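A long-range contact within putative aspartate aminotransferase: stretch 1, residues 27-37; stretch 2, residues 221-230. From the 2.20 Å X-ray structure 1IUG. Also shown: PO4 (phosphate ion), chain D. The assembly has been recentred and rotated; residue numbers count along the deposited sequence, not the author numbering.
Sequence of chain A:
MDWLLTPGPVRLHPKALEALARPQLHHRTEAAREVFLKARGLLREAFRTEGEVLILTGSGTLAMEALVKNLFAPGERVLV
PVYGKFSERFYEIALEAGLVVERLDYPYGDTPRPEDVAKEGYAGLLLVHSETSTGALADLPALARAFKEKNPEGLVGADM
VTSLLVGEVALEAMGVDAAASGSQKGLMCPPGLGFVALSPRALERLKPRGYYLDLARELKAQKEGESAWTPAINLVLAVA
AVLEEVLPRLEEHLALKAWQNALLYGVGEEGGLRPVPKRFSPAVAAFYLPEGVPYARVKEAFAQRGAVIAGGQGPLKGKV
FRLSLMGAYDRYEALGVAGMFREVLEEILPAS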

# COMPACT_ATOMS: atom_id res chain seq x y z
N HIS A 27 -2.93 -12.24 -9.30
CA HIS A 27 -2.14 -11.26 -10.05
C HIS A 27 -1.24 -11.79 -11.17
O HIS A 27 -0.73 -11.00 -11.97
N ARG A 28 -1.03 -13.11 -11.22
CA ARG A 28 -0.19 -13.71 -12.26
C ARG A 28 -0.98 -14.35 -13.40
O ARG A 28 -0.40 -14.88 -14.35
N THR A 29 -2.31 -14.33 -13.30
CA THR A 29 -3.14 -14.90 -14.35
C THR A 29 -3.13 -13.93 -15.53
O THR A 29 -2.89 -12.73 -15.34
N GLU A 30 -3.36 -14.43 -16.74
CA GLU A 30 -3.36 -13.59 -17.93
C GLU A 30 -4.41 -12.47 -17.87
O GLU A 30 -4.20 -11.38 -18.42
N ALA A 31 -5.51 -12.73 -17.17
CA ALA A 31 -6.58 -11.75 -17.02
C ALA A 31 -6.09 -10.55 -16.21
O ALA A 31 -6.40 -9.40 -16.54
N ALA A 32 -5.32 -10.83 -15.17
CA ALA A 32 -4.77 -9.79 -14.29
C ALA A 32 -3.73 -8.95 -15.02
O ALA A 32 -3.73 -7.72 -14.89
N ARG A 33 -2.86 -9.62 -15.78
CA ARG A 33 -1.80 -8.96 -16.56
C ARG A 33 -2.42 -7.89 -17.45
O ARG A 33 -1.99 -6.74 -17.45
N GLU A 34 -3.41 -8.31 -18.23
CA GLU A 34 -4.09 -7.43 -19.17
C GLU A 34 -4.76 -6.24 -18.50
O GLU A 34 -4.68 -5.13 -19.01
N VAL A 35 -5.40 -6.47 -17.35
CA VAL A 35 -6.04 -5.38 -16.62
C VAL A 35 -4.97 -4.42 -16.13
O VAL A 35 -5.12 -3.20 -16.25
N PHE A 36 -3.87 -4.97 -15.62
CA PHE A 36 -2.76 -4.16 -15.13
C PHE A 36 -2.19 -3.32 -16.27
O PHE A 36 -2.01 -2.12 -16.12
N LEU A 37 -1.91 -3.97 -17.40
CA LEU A 37 -1.38 -3.27 -18.57
C LEU A 37 -2.38 -2.23 -19.07
O LEU A 37 -2.00 -1.16 -19.53
N ALA A 221 9.31 -5.16 -14.28
CA ALA A 221 8.13 -6.01 -14.14
C ALA A 221 6.84 -5.43 -14.72
O ALA A 221 6.08 -6.15 -15.39
N GLN A 222 6.57 -4.15 -14.46
CA GLN A 222 5.34 -3.52 -14.94
C GLN A 222 5.26 -3.37 -16.45
O GLN A 222 4.17 -3.27 -17.01
N LYS A 223 6.42 -3.40 -17.11
CA LYS A 223 6.50 -3.32 -18.56
C LYS A 223 5.74 -4.52 -19.14
O LYS A 223 5.08 -4.41 -20.17
N GLU A 224 5.82 -5.66 -18.45
CA GLU A 224 5.17 -6.89 -18.88
C GLU A 224 3.81 -7.15 -18.22
O GLU A 224 3.25 -8.23 -18.37
N GLY A 225 3.29 -6.17 -17.50
CA GLY A 225 2.00 -6.34 -16.86
C GLY A 225 2.07 -7.00 -15.49
O GLY A 225 1.06 -7.46 -14.97
N GLU A 226 3.28 -7.06 -14.93
CA GLU A 226 3.49 -7.64 -13.61
C GLU A 226 3.84 -6.50 -12.68
O GLU A 226 3.73 -5.33 -13.03
N SER A 227 4.29 -6.85 -11.48
CA SER A 227 4.72 -5.89 -10.47
C SER A 227 5.76 -6.62 -9.64
O SER A 227 5.83 -7.86 -9.67
N ALA A 228 6.60 -5.87 -8.94
CA ALA A 228 7.65 -6.47 -8.12
C ALA A 228 7.07 -7.41 -7.06
O ALA A 228 7.53 -8.53 -6.91
N TRP A 229 6.03 -6.94 -6.37
CA TRP A 229 5.39 -7.73 -5.31
C TRP A 229 3.90 -7.87 -5.65
O TRP A 229 3.49 -7.51 -6.75
N THR A 230 3.11 -8.40 -4.73
CA THR A 230 1.68 -8.55 -4.99
C THR A 230 1.05 -7.16 -4.99
O THR A 230 1.21 -6.40 -4.04

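Charge organizes the middle of this contact. Glu 226 (chi1 -35°, chi2 -89°, both m) starts from a CA-to-CB bond directed away from stretch 1, yet its carboxylate folds back to meet two arginines. Its OE1 lies 3.2 Å from Arg 28 NE and 3.0 Å from Arg 33 NE, forming two salt bridges. In both, the oxygen sits well out of the guanidinium plane, so only the charges attract; no N-H points at the oxygen. Both arginines leave the backbone sideways with chi1 and chi2 in m, and their ends then approach stretch 2.

Arg 28 reaches further: its NH2 is 3.0 Å from Ser 227 O, and a water bridges the two side chains, accepting from Arg 28 NH2 at 3.1 Å and donating to Ser 227 OG at 2.9 Å. Ser 227 (chi1 p) spends its own proton within stretch 2, OG donating to Trp 229 O at 2.5 Å.

Van der Waals packing centres on the helix of stretch 1. Phe 36 (chi1 t) points toward stretch 2 and has the largest covered area here, 84 Å², meeting largely oxygen atoms: its CE2 comes 3.3 Å from Glu 226 O, and its ring edge faces Gln 222 OE1, 3.7 Å from CE2. Leu 37 (chi1 m, chi2 t) places CG 3.6 Å from Gly 225 CA. A CB on Gly 225 would point into this helix, about 3.0 Å from Leu 37 CG and 3.1 Å from Arg 33 O. Arg 33 CA lies 3.6 Å from Gly 225 O, a CA-H...O contact with 160° at the hydrogen.

At the other end, the CA-to-CB bond of His 27 (chi1 p) points toward stretch 2, and Thr 230 (chi1 m) sets CG2 over one ring face, a CH-pi contact 4.0 Å from the His 27 centroid, 5° off the normal. At the ring edge, His 27 NE2 donates a weak hydrogen bond to phosphate O4 at 3.5 Å.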

# COMPACT_ATOMS: atom_id res chain seq x y z
CB HIS A 27 -1.32 -10.41 -9.08
CG HIS A 27 -0.33 -11.19 -8.28
ND1 HIS A 27 -0.68 -12.28 -7.52
CD2 HIS A 27 1.01 -11.03 -8.12
CE1 HIS A 27 0.40 -12.76 -6.92
NE2 HIS A 27 1.43 -12.02 -7.27
CB ARG A 28 0.78 -14.73 -11.66
CG ARG A 28 1.86 -14.12 -10.77
CD ARG A 28 2.73 -13.13 -11.55
NE ARG A 28 2.87 -11.85 -10.84
CZ ARG A 28 3.97 -11.46 -10.21
NH1 ARG A 28 5.04 -12.25 -10.18
NH2 ARG A 28 4.00 -10.28 -9.60
CB THR A 29 -4.59 -15.15 -13.85
OG1 THR A 29 -5.30 -15.95 -14.81
CG2 THR A 29 -5.33 -13.84 -13.64
CB GLU A 30 -3.56 -14.43 -19.19
CG GLU A 30 -3.32 -13.67 -20.49
CD GLU A 30 -1.94 -13.02 -20.55
OE1 GLU A 30 -0.93 -13.71 -20.30
OE2 GLU A 30 -1.87 -11.81 -20.86
CB ALA A 31 -7.78 -12.38 -16.33
CB ALA A 32 -4.16 -10.42 -13.04
CB ARG A 33 -1.11 -9.96 -17.49
CG ARG A 33 -0.54 -11.21 -16.87
CD ARG A 33 0.54 -10.94 -15.85
NE ARG A 33 1.14 -12.20 -15.39
CZ ARG A 33 1.65 -13.13 -16.19
NH1 ARG A 33 1.65 -12.99 -17.51
NH2 ARG A 33 2.19 -14.23 -15.66
CB GLU A 34 -5.08 -8.22 -20.04
CG GLU A 34 -4.36 -9.13 -21.03
CD GLU A 34 -5.29 -9.99 -21.87
OE1 GLU A 34 -4.83 -11.04 -22.36
OE2 GLU A 34 -6.47 -9.61 -22.06
CB VAL A 35 -6.86 -5.90 -15.41
CG1 VAL A 35 -7.38 -4.73 -14.59
CG2 VAL A 35 -8.03 -6.73 -15.88
CB PHE A 36 -1.68 -5.06 -14.52
CG PHE A 36 -0.80 -4.35 -13.53
CD1 PHE A 36 -1.22 -4.20 -12.21
CD2 PHE A 36 0.44 -3.85 -13.91
CE1 PHE A 36 -0.42 -3.54 -11.28
CE2 PHE A 36 1.25 -3.19 -12.99
CZ PHE A 36 0.82 -3.04 -11.66
CB LEU A 37 -1.09 -4.27 -19.70
CG LEU A 37 0.27 -4.96 -19.64
CD1 LEU A 37 0.34 -6.04 -20.71
CD2 LEU A 37 1.37 -3.93 -19.84
CB ALA A 221 7.92 -6.37 -12.67
CB GLN A 222 5.08 -2.21 -14.20
CG GLN A 222 4.87 -2.45 -12.71
CD GLN A 222 4.28 -1.26 -11.97
OE1 GLN A 222 3.60 -0.42 -12.56
NE2 GLN A 222 4.50 -1.22 -10.66
CB LYS A 223 7.97 -3.44 -18.99
CG LYS A 223 8.68 -2.16 -19.37
CD LYS A 223 8.00 -1.46 -20.53
CE LYS A 223 8.72 -0.18 -20.93
NZ LYS A 223 9.93 0.10 -20.11
CB GLU A 224 6.11 -8.08 -18.64
CG GLU A 224 5.85 -9.27 -19.56
CD GLU A 224 6.69 -10.50 -19.21
OE1 GLU A 224 7.94 -10.39 -19.22
OE2 GLU A 224 6.09 -11.56 -18.93
CB GLU A 226 4.68 -8.61 -13.62
CG GLU A 226 4.88 -9.41 -14.90
CD GLU A 226 4.14 -10.73 -14.91
OE1 GLU A 226 3.54 -11.10 -13.87
OE2 GLU A 226 4.17 -11.40 -15.96
CB SER A 227 3.54 -5.39 -9.62
OG SER A 227 2.87 -6.46 -8.97
CB ALA A 228 8.50 -5.39 -7.47
CB TRP A 229 5.54 -7.02 -3.96
CG TRP A 229 6.73 -6.09 -3.90
CD1 TRP A 229 6.70 -4.72 -3.86
CD2 TRP A 229 8.11 -6.46 -3.92
NE1 TRP A 229 7.98 -4.22 -3.87
CE2 TRP A 229 8.86 -5.26 -3.91
CE3 TRP A 229 8.79 -7.69 -3.95
CZ2 TRP A 229 10.26 -5.26 -3.93
CZ3 TRP A 229 10.18 -7.68 -3.97
CH2 TRP A 229 10.90 -6.47 -3.96
CB THR A 230 0.98 -9.42 -3.94
OG1 THR A 230 1.69 -10.66 -3.82
CG2 THR A 230 -0.45 -9.72 -4.36
P PO4 D . 5.61 -11.93 -4.58
O1 PO4 D . 5.64 -13.47 -4.45
O2 PO4 D . 5.35 -11.28 -3.22
O3 PO4 D . 6.90 -11.41 -5.19
O4 PO4 D . 4.40 -11.58 -5.52
O HOH W 1 1.60 -8.57 -10.46